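Local atomic coordinates of pyruvate formate-lyase 2 (Archaeoglobus fulgidus, PDB entry 2F3O), a protein that is a glycyl radical enzyme of unknown function, probably a lyase related to pyruvate formate-lyase and glycerol dehydratase. Residues 124-135 with 496-507; 366-374 with 419-427. All coordinates share one frame; numbering follows the deposited sequence.

In the fold
Interaction 1 lies toward the periphery, its centre about 22 Å from that of the chain, whereas interaction 2 sits nearer the middle, at about 11 Å. In sequence, both segments of interaction 2 fall between 124-135 and 496-507. The two contacts do not touch: their centres are about 30 Å apart and their nearest atoms about 14 Å. A bound glycerol probably occupies the active-site pocket. Gly425 of interaction 2 is about 4 Å from this glycerol. The side chain of Asn505 in interaction 1 is about 14 Å from the same glycerol. Interaction 1 is helix packing beside the second subunit, and interaction 2 probably contributes to the wall of the pocket.

Interaction 1 of 2, residues 124-135 with 496-507; sequences IEAFAFPLMPDI and RGSNVLSYANAE
Phe127 turns the edge of its ring onto the face of Tyr503, a T-shaped pair with centroids 5.2 Å apart and planes at 84°. With CG anti to the backbone N (chi1 -168°), the Phe127 ring reaches along helix 496-507: its CD2 meets the methyl of Ala504, and CE1 rests on Glu507 CB at 3.6 Å. Only the aliphatic part of Glu507 is used here, since its carboxylate turns to a salt bridge with Arg530.

On one side of this aromatic centre, Ile124 extends its CD1 beside the amide of Asn505. That amide is held by a nearly straight bond, Asn505 ND2 to Leu501 O at 2.9 Å, and also donates to Glu149 O. Asn505 N and ND2 approach the Leu501 oxygen from opposite faces of its carbonyl plane.

Further along, Leu131 CB and Met132 SD both lean on Val500 CG1, the sulfur at 3.7 Å. Met132 is the N-cap residue of the next helix, and its bent side chain slides past Val500 in the opposite direction. At the far end, Asp134 OD2 bridges to Arg496 NH1 at 2.6 Å, with carboxylate and guanidinium nearly coplanar, while Ile135 CD1 lies over the centre of one guanidinium face.

The second subunit closes in as well: Ser194 of that chain bonds the Tyr503 hydroxyl, and Ile41 of that chain packs on Leu131. Helices 124-128 and 133-140 thus pack against helix 477-508, the axis of 124-128 running at 122° to that of 496-507, in a mainly apolar helix-helix contact closed at one end by a salt bridge.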
loop_
_atom_site.group_PDB
_atom_site.type_symbol
_atom_site.label_atom_id
_atom_site.label_comp_id
_atom_site.label_asym_id
_atom_site.label_seq_id
_atom_site.Cartn_x
_atom_site.Cartn_y
_atom_site.Cartn_z
ATOM N N ILE A 124 -16.173 22.786 -15.232
ATOM C CA ILE A 124 -14.878 22.144 -15.067
ATOM C C ILE A 124 -13.778 23.189 -15.107
ATOM O O ILE A 124 -12.908 23.194 -14.247
ATOM C CB ILE A 124 -14.650 21.056 -16.146
ATOM C CG1 ILE A 124 -15.733 19.992 -16.033
ATOM C CG2 ILE A 124 -13.274 20.419 -16.029
ATOM C CD1 ILE A 124 -15.621 18.882 -17.004
ATOM N N GLU A 125 -13.857 24.107 -16.067
ATOM C CA GLU A 125 -12.859 25.170 -16.215
ATOM C C GLU A 125 -12.758 26.113 -14.997
ATOM O O GLU A 125 -11.661 26.557 -14.635
ATOM C CB GLU A 125 -13.106 25.929 -17.518
ATOM C CG GLU A 125 -12.854 27.428 -17.484
ATOM C CD GLU A 125 -12.442 27.953 -18.848
ATOM O OE1 GLU A 125 -12.448 27.132 -19.798
ATOM O OE2 GLU A 125 -12.079 29.154 -18.967
ATOM N N ALA A 126 -13.892 26.368 -14.345
ATOM C CA ALA A 126 -13.920 27.158 -13.119
ATOM C C ALA A 126 -13.121 26.530 -11.962
ATOM O O ALA A 126 -12.488 27.248 -11.191
ATOM C CB ALA A 126 -15.340 27.415 -12.698
ATOM N N PHE A 127 -13.155 25.202 -11.849
ATOM C CA PHE A 127 -12.316 24.457 -10.898
ATOM C C PHE A 127 -10.858 24.574 -11.247
ATOM O O PHE A 127 -10.044 24.857 -10.396
ATOM C CB PHE A 127 -12.701 22.969 -10.859
ATOM C CG PHE A 127 -12.088 22.200 -9.705
ATOM C CD1 PHE A 127 -12.830 21.934 -8.573
ATOM C CD2 PHE A 127 -10.772 21.741 -9.759
ATOM C CE1 PHE A 127 -12.284 21.223 -7.531
ATOM C CE2 PHE A 127 -10.213 21.044 -8.717
ATOM C CZ PHE A 127 -10.970 20.780 -7.600
ATOM N N ALA A 128 -10.524 24.334 -12.497
ATOM C CA ALA A 128 -9.133 24.315 -12.883
ATOM C C ALA A 128 -8.452 25.672 -12.955
ATOM O O ALA A 128 -7.254 25.745 -12.760
ATOM C CB ALA A 128 -8.990 23.634 -14.159
ATOM N N PHE A 129 -9.196 26.735 -13.241
ATOM C CA PHE A 129 -8.565 28.053 -13.431
ATOM C C PHE A 129 -7.610 28.544 -12.328
ATOM O O PHE A 129 -6.470 28.899 -12.647
ATOM C CB PHE A 129 -9.568 29.158 -13.800
ATOM C CG PHE A 129 -8.903 30.428 -14.258
ATOM C CD1 PHE A 129 -8.596 30.608 -15.614
ATOM C CD2 PHE A 129 -8.568 31.436 -13.344
ATOM C CE1 PHE A 129 -7.960 31.769 -16.065
ATOM C CE2 PHE A 129 -7.931 32.606 -13.774
ATOM C CZ PHE A 129 -7.627 32.774 -15.148
ATOM N N PRO A 130 -8.044 28.547 -11.036
ATOM C CA PRO A 130 -7.116 29.151 -10.080
ATOM C C PRO A 130 -5.837 28.334 -9.923
ATOM O O PRO A 130 -4.852 28.845 -9.410
ATOM C CB PRO A 130 -7.920 29.153 -8.781
ATOM C CG PRO A 130 -8.870 28.089 -8.943
ATOM C CD PRO A 130 -9.265 28.074 -10.350
ATOM N N LEU A 131 -5.861 27.101 -10.433
ATOM C CA LEU A 131 -4.799 26.137 -10.254
ATOM C C LEU A 131 -3.856 26.095 -11.426
ATOM O O LEU A 131 -2.786 25.498 -11.325
ATOM C CB LEU A 131 -5.400 24.750 -10.102
ATOM C CG LEU A 131 -6.039 24.345 -8.793
ATOM C CD1 LEU A 131 -6.594 22.946 -8.942
ATOM C CD2 LEU A 131 -4.969 24.384 -7.755
ATOM N N MET A 132 -4.270 26.676 -12.549
ATOM C CA MET A 132 -3.399 26.785 -13.736
ATOM C C MET A 132 -3.614 28.083 -14.529
ATOM O O MET A 132 -3.807 28.030 -15.742
ATOM C CB MET A 132 -3.578 25.565 -14.670
ATOM C CG MET A 132 -5.029 25.336 -15.146
ATOM S SD MET A 132 -5.369 23.777 -15.982
ATOM C CE MET A 132 -5.090 24.149 -17.687
ATOM N N PRO A 133 -3.525 29.259 -13.868
ATOM C CA PRO A 133 -3.956 30.423 -14.613
ATOM C C PRO A 133 -2.999 30.748 -15.768
ATOM O O PRO A 133 -3.431 31.180 -16.842
ATOM C CB PRO A 133 -3.982 31.528 -13.553
ATOM C CG PRO A 133 -3.054 31.108 -12.524
ATOM C CD PRO A 133 -3.016 29.623 -12.531
ATOM N N ASP A 134 -1.724 30.457 -15.581
ATOM C CA ASP A 134 -0.754 30.666 -16.619
ATOM C C ASP A 134 -0.956 29.750 -17.825
ATOM O O ASP A 134 -0.597 30.122 -18.925
ATOM C CB ASP A 134 0.640 30.482 -16.054
ATOM C CG ASP A 134 0.908 29.056 -15.602
ATOM O OD1 ASP A 134 -0.020 28.346 -15.137
ATOM O OD2 ASP A 134 2.075 28.642 -15.713
ATOM N N ILE A 135 -1.534 28.567 -17.630
ATOM C CA ILE A 135 -1.761 27.653 -18.751
ATOM C C ILE A 135 -2.998 28.071 -19.554
ATOM O O ILE A 135 -2.939 28.141 -20.789
ATOM C CB ILE A 135 -1.822 26.184 -18.291
ATOM C CG1 ILE A 135 -0.499 25.826 -17.639
ATOM C CG2 ILE A 135 -2.040 25.232 -19.464
ATOM C CD1 ILE A 135 -0.262 24.369 -17.551
ATOM N N ARG A 496 1.066 19.147 -17.144
ATOM C CA ARG A 496 0.575 19.856 -15.972
ATOM C C ARG A 496 -0.886 20.257 -16.157
ATOM O O ARG A 496 -1.705 20.052 -15.263
ATOM C CB ARG A 496 1.424 21.086 -15.652
ATOM C CG ARG A 496 0.897 21.837 -14.443
ATOM C CD ARG A 496 1.926 22.769 -13.813
ATOM N NE ARG A 496 1.669 24.160 -14.162
ATOM C CZ ARG A 496 2.359 24.818 -15.085
ATOM N NH1 ARG A 496 2.046 26.067 -15.360
ATOM N NH2 ARG A 496 3.352 24.216 -15.737
ATOM N N GLY A 497 -1.213 20.790 -17.329
ATOM C CA GLY A 497 -2.552 21.276 -17.589
ATOM C C GLY A 497 -3.593 20.173 -17.584
ATOM O O GLY A 497 -4.648 20.319 -16.973
ATOM N N SER A 498 -3.285 19.055 -18.224
ATOM C CA SER A 498 -4.253 18.002 -18.372
ATOM C C SER A 498 -4.504 17.328 -17.043
ATOM O O SER A 498 -5.605 16.871 -16.776
ATOM C CB SER A 498 -3.758 16.982 -19.379
ATOM O OG SER A 498 -4.503 15.783 -19.318
ATOM N N ASN A 499 -3.475 17.278 -16.209
ATOM C CA ASN A 499 -3.591 16.687 -14.894
ATOM C C ASN A 499 -4.457 17.513 -13.975
ATOM O O ASN A 499 -5.291 16.971 -13.242
ATOM C CB ASN A 499 -2.222 16.446 -14.297
ATOM C CG ASN A 499 -1.581 15.190 -14.846
ATOM O OD1 ASN A 499 -2.278 14.325 -15.370
ATOM N ND2 ASN A 499 -0.264 15.077 -14.737
ATOM N N VAL A 500 -4.307 18.827 -14.050
ATOM C CA VAL A 500 -5.177 19.696 -13.282
ATOM C C VAL A 500 -6.611 19.488 -13.741
ATOM O O VAL A 500 -7.498 19.289 -12.929
ATOM C CB VAL A 500 -4.770 21.182 -13.384
ATOM C CG1 VAL A 500 -5.807 22.073 -12.730
ATOM C CG2 VAL A 500 -3.428 21.405 -12.725
ATOM N N LEU A 501 -6.815 19.444 -15.049
ATOM C CA LEU A 501 -8.137 19.205 -15.612
ATOM C C LEU A 501 -8.720 17.842 -15.234
ATOM O O LEU A 501 -9.939 17.719 -15.104
ATOM C CB LEU A 501 -8.082 19.337 -17.134
ATOM C CG LEU A 501 -8.509 20.643 -17.812
ATOM C CD1 LEU A 501 -8.841 21.676 -16.806
ATOM C CD2 LEU A 501 -7.456 21.165 -18.796
ATOM N N SER A 502 -7.862 16.827 -15.067
ATOM C CA SER A 502 -8.334 15.472 -14.765
ATOM C C SER A 502 -8.791 15.365 -13.322
ATOM O O SER A 502 -9.741 14.658 -12.989
ATOM C CB SER A 502 -7.273 14.424 -15.065
ATOM O OG SER A 502 -7.679 13.638 -16.178
ATOM N N TYR A 503 -8.096 16.095 -12.471
ATOM C CA TYR A 503 -8.505 16.274 -11.110
ATOM C C TYR A 503 -9.822 17.066 -11.100
ATOM O O TYR A 503 -10.750 16.738 -10.350
ATOM C CB TYR A 503 -7.380 16.994 -10.405
ATOM C CG TYR A 503 -7.647 17.467 -9.005
ATOM C CD1 TYR A 503 -8.218 16.633 -8.042
ATOM C CD2 TYR A 503 -7.255 18.744 -8.620
ATOM C CE1 TYR A 503 -8.424 17.083 -6.754
ATOM C CE2 TYR A 503 -7.455 19.199 -7.344
ATOM C CZ TYR A 503 -8.035 18.378 -6.408
ATOM O OH TYR A 503 -8.217 18.877 -5.128
ATOM N N ALA A 504 -9.918 18.064 -11.974
ATOM C CA ALA A 504 -11.107 18.912 -12.070
ATOM C C ALA A 504 -12.339 18.135 -12.491
ATOM O O ALA A 504 -13.427 18.363 -11.943
ATOM C CB ALA A 504 -10.871 20.072 -13.015
ATOM N N ASN A 505 -12.167 17.225 -13.453
ATOM C CA ASN A 505 -13.243 16.352 -13.876
ATOM C C ASN A 505 -13.684 15.468 -12.724
ATOM O O ASN A 505 -14.857 15.418 -12.395
ATOM C CB ASN A 505 -12.813 15.496 -15.050
ATOM C CG ASN A 505 -13.111 16.150 -16.397
ATOM O OD1 ASN A 505 -14.139 15.846 -17.028
ATOM N ND2 ASN A 505 -12.207 17.039 -16.855
ATOM N N ALA A 506 -12.727 14.826 -12.058
ATOM C CA ALA A 506 -13.011 13.966 -10.902
ATOM C C ALA A 506 -13.806 14.675 -9.828
ATOM O O ALA A 506 -14.596 14.051 -9.126
ATOM C CB ALA A 506 -11.726 13.423 -10.311
ATOM N N GLU A 507 -13.619 15.979 -9.721
ATOM C CA GLU A 507 -14.267 16.719 -8.669
ATOM C C GLU A 507 -15.615 17.286 -9.026
ATOM O O GLU A 507 -16.498 17.296 -8.177
ATOM C CB GLU A 507 -13.367 17.833 -8.172
ATOM C CG GLU A 507 -12.190 17.329 -7.388
ATOM C CD GLU A 507 -12.605 16.617 -6.119
ATOM O OE1 GLU A 507 -13.258 17.249 -5.260
ATOM O OE2 GLU A 507 -12.257 15.424 -5.970
#

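Interaction 2 of 2, residues 366-374 with 419-427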
loop_
_atom_site.group_PDB
_atom_site.type_symbol
_atom_site.label_atom_id
_atom_site.label_comp_id
_atom_site.label_asym_id
_atom_site.label_seq_id
_atom_site.Cartn_x
_atom_site.Cartn_y
_atom_site.Cartn_z
ATOM N N GLN A 366 -21.246 8.806 -40.244
ATOM C CA GLN A 366 -21.097 8.162 -38.959
ATOM C C GLN A 366 -21.763 6.812 -38.754
ATOM O O GLN A 366 -22.958 6.659 -39.015
ATOM C CB GLN A 366 -21.634 9.053 -37.817
ATOM C CG GLN A 366 -20.767 10.206 -37.341
ATOM C CD GLN A 366 -19.497 9.784 -36.656
ATOM O OE1 GLN A 366 -19.435 8.734 -36.052
ATOM N NE2 GLN A 366 -18.478 10.625 -36.727
ATOM N N PRO A 367 -20.946 5.785 -38.536
ATOM C CA PRO A 367 -20.143 5.551 -37.363
ATOM C C PRO A 367 -18.714 5.664 -37.928
ATOM O O PRO A 367 -18.515 5.620 -39.148
ATOM C CB PRO A 367 -20.483 4.113 -36.962
ATOM C CG PRO A 367 -21.289 3.571 -38.064
ATOM C CD PRO A 367 -21.201 4.524 -39.235
ATOM N N ASN A 368 -17.717 5.864 -37.088
ATOM C CA ASN A 368 -16.387 5.838 -37.624
ATOM C C ASN A 368 -15.993 4.399 -37.651
ATOM O O ASN A 368 -15.683 3.840 -36.615
ATOM C CB ASN A 368 -15.423 6.623 -36.753
ATOM C CG ASN A 368 -14.233 7.108 -37.534
ATOM O OD1 ASN A 368 -13.963 6.621 -38.623
ATOM N ND2 ASN A 368 -13.521 8.080 -36.991
ATOM N N VAL A 369 -16.024 3.775 -38.818
ATOM C CA VAL A 369 -15.706 2.346 -38.859
ATOM C C VAL A 369 -14.220 2.000 -39.016
ATOM O O VAL A 369 -13.535 2.439 -39.948
ATOM C CB VAL A 369 -16.693 1.545 -39.720
ATOM C CG1 VAL A 369 -17.622 2.496 -40.433
ATOM C CG2 VAL A 369 -15.997 0.557 -40.627
ATOM N N HIS A 370 -13.741 1.209 -38.065
ATOM C CA HIS A 370 -12.337 0.921 -37.940
ATOM C C HIS A 370 -12.086 -0.541 -38.142
ATOM O O HIS A 370 -12.640 -1.378 -37.439
ATOM C CB HIS A 370 -11.873 1.309 -36.561
ATOM C CG HIS A 370 -11.923 2.778 -36.305
ATOM N ND1 HIS A 370 -11.935 3.311 -35.038
ATOM C CD2 HIS A 370 -11.957 3.829 -37.154
ATOM C CE1 HIS A 370 -11.962 4.626 -35.113
ATOM N NE2 HIS A 370 -11.982 4.968 -36.387
ATOM N N VAL A 371 -11.255 -0.857 -39.124
ATOM C CA VAL A 371 -11.039 -2.246 -39.496
ATOM C C VAL A 371 -9.631 -2.665 -39.118
ATOM O O VAL A 371 -8.655 -2.128 -39.635
ATOM C CB VAL A 371 -11.259 -2.488 -41.005
ATOM C CG1 VAL A 371 -11.395 -3.962 -41.281
ATOM C CG2 VAL A 371 -12.491 -1.766 -41.499
ATOM N N ARG A 372 -9.541 -3.614 -38.195
ATOM C CA ARG A 372 -8.279 -4.235 -37.847
ATOM C C ARG A 372 -7.924 -5.324 -38.868
ATOM O O ARG A 372 -8.717 -6.240 -39.144
ATOM C CB ARG A 372 -8.353 -4.846 -36.445
ATOM C CG ARG A 372 -8.256 -3.874 -35.281
ATOM C CD ARG A 372 -8.333 -4.621 -33.934
ATOM N NE ARG A 372 -7.424 -5.763 -33.882
ATOM C CZ ARG A 372 -7.215 -6.524 -32.810
ATOM N NH1 ARG A 372 -7.833 -6.241 -31.675
ATOM N NH2 ARG A 372 -6.370 -7.549 -32.865
ATOM N N ILE A 373 -6.738 -5.207 -39.452
ATOM C CA ILE A 373 -6.215 -6.268 -40.291
ATOM C C ILE A 373 -4.807 -6.612 -39.868
ATOM O O ILE A 373 -4.115 -5.806 -39.221
ATOM C CB ILE A 373 -6.190 -5.884 -41.767
ATOM C CG1 ILE A 373 -5.583 -4.514 -41.954
ATOM C CG2 ILE A 373 -7.587 -5.867 -42.358
ATOM C CD1 ILE A 373 -5.761 -4.034 -43.352
ATOM N N ASN A 374 -4.384 -7.814 -40.238
ATOM C CA ASN A 374 -3.060 -8.313 -39.886
ATOM C C ASN A 374 -2.586 -9.288 -40.939
ATOM O O ASN A 374 -3.263 -9.504 -41.943
ATOM C CB ASN A 374 -3.073 -8.991 -38.510
ATOM C CG ASN A 374 -4.204 -9.999 -38.352
ATOM O OD1 ASN A 374 -4.210 -11.048 -38.980
ATOM N ND2 ASN A 374 -5.150 -9.689 -37.494
ATOM N N LEU A 419 -3.411 -7.755 -27.687
ATOM C CA LEU A 419 -4.013 -8.521 -28.783
ATOM C C LEU A 419 -5.498 -8.205 -28.942
ATOM O O LEU A 419 -5.979 -8.016 -30.046
ATOM C CB LEU A 419 -3.840 -10.027 -28.564
ATOM C CG LEU A 419 -2.677 -10.837 -29.164
ATOM C CD1 LEU A 419 -1.999 -10.136 -30.363
ATOM C CD2 LEU A 419 -1.652 -11.204 -28.119
ATOM N N ASN A 420 -6.220 -8.093 -27.833
ATOM C CA ASN A 420 -7.651 -7.813 -27.872
ATOM C C ASN A 420 -7.955 -6.306 -27.835
ATOM O O ASN A 420 -8.843 -5.855 -27.113
ATOM C CB ASN A 420 -8.321 -8.535 -26.688
ATOM C CG ASN A 420 -9.840 -8.540 -26.760
ATOM O OD1 ASN A 420 -10.434 -9.131 -27.670
ATOM N ND2 ASN A 420 -10.481 -7.896 -25.773
ATOM N N TYR A 421 -7.215 -5.513 -28.595
ATOM C CA TYR A 421 -7.386 -4.089 -28.447
ATOM C C TYR A 421 -8.586 -3.620 -29.225
ATOM O O TYR A 421 -9.090 -4.323 -30.093
ATOM C CB TYR A 421 -6.148 -3.305 -28.849
ATOM C CG TYR A 421 -5.887 -3.199 -30.338
ATOM C CD1 TYR A 421 -6.287 -2.082 -31.080
ATOM C CD2 TYR A 421 -5.212 -4.212 -31.010
ATOM C CE1 TYR A 421 -6.026 -1.997 -32.440
ATOM C CE2 TYR A 421 -4.945 -4.135 -32.367
ATOM C CZ TYR A 421 -5.353 -3.037 -33.071
ATOM O OH TYR A 421 -5.058 -2.997 -34.408
ATOM N N THR A 422 -9.033 -2.418 -28.895
ATOM C CA THR A 422 -10.089 -1.758 -29.607
ATOM C C THR A 422 -9.609 -0.391 -30.060
ATOM O O THR A 422 -8.545 0.084 -29.679
ATOM C CB THR A 422 -11.305 -1.552 -28.716
ATOM O OG1 THR A 422 -12.383 -0.996 -29.492
ATOM C CG2 THR A 422 -10.947 -0.623 -27.558
ATOM N N THR A 423 -10.411 0.237 -30.898
ATOM C CA THR A 423 -10.133 1.576 -31.297
ATOM C C THR A 423 -11.278 2.471 -30.797
ATOM O O THR A 423 -12.347 1.981 -30.449
ATOM C CB THR A 423 -9.986 1.642 -32.828
ATOM O OG1 THR A 423 -11.246 1.351 -33.418
ATOM C CG2 THR A 423 -8.990 0.593 -33.350
ATOM N N ASP A 424 -11.035 3.770 -30.725
ATOM C CA ASP A 424 -12.096 4.746 -30.477
ATOM C C ASP A 424 -11.712 6.089 -31.125
ATOM O O ASP A 424 -10.518 6.364 -31.369
ATOM C CB ASP A 424 -12.350 4.946 -28.977
ATOM C CG ASP A 424 -11.113 5.464 -28.231
ATOM O OD1 ASP A 424 -10.248 4.632 -27.876
ATOM O OD2 ASP A 424 -11.021 6.691 -27.985
ATOM N N GLY A 425 -12.722 6.914 -31.391
ATOM C CA GLY A 425 -12.495 8.213 -32.007
ATOM C C GLY A 425 -12.059 8.162 -33.460
ATOM O O GLY A 425 -12.706 7.521 -34.275
ATOM N N CYS A 426 -10.965 8.842 -33.785
ATOM C CA CYS A 426 -10.358 8.716 -35.091
ATOM C C CYS A 426 -9.473 7.487 -35.231
ATOM O O CYS A 426 -9.789 6.544 -35.976
ATOM C CB CYS A 426 -9.467 9.900 -35.351
ATOM S SG CYS A 426 -10.255 11.425 -35.076
ATOM N N VAL A 427 -8.313 7.544 -34.572
ATOM C CA VAL A 427 -7.245 6.556 -34.782
ATOM C C VAL A 427 -6.685 5.972 -33.486
ATOM O O VAL A 427 -5.757 5.158 -33.521
ATOM C CB VAL A 427 -6.045 7.150 -35.595
ATOM C CG1 VAL A 427 -6.515 7.771 -36.881
ATOM C CG2 VAL A 427 -5.278 8.177 -34.777
#
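Leu419 O is gripped end-on by both terminal nitrogens of Arg372, NH1 at 3.0 Å and NH2 at 2.9 Å. The same NH1 also donates to Tyr421 O at 2.8 Å, so the guanidinium ties together the backbone just where helix 415-419 gives way to strand 421-424. The group lies flat on the Tyr421 ring, planes 12° apart and centres 3.9 Å apart, a guanidinium-ring stack with Tyr421 CE2 over the guanidinium centre. Farther back, Arg372 CD adds a CH-pi contact over the same face. The bend at chi3 (49°) lays the end of the arginine along the ring. Asp401 OD1 pairs with both Arg372 NE and the Tyr421 hydroxyl, tying the stacked partners together and probably balancing the buried charge.

Two residues back along strand 368-373, His370 ND1 and Thr423 OG1 meet at 2.6 Å, the hydroxyl lying at the ring edge near its plane. Thr336 bonds this hydroxyl too, linking it to the adjoining strand 334-338. Asn368 ND2 makes a weak, strongly bent bond to Gly425 O; its stronger partner is Gly752 O, and Asn368 OD1 accepts from Arg749.

Strand 421-424 therefore does not pair with 368-373 edge to edge. The axes of the two strands come no closer than 8.2 Å, and side chains bridge the gap. Gly752, the predicted site of the glycyl radical, is unmodified here, and the Gly-Cys-Val run at 425-427 matches the cysteine loop of glycyl radical enzymes. Asn368 touches both loops, an arrangement consistent with the radical site at the heart of this family's barrel.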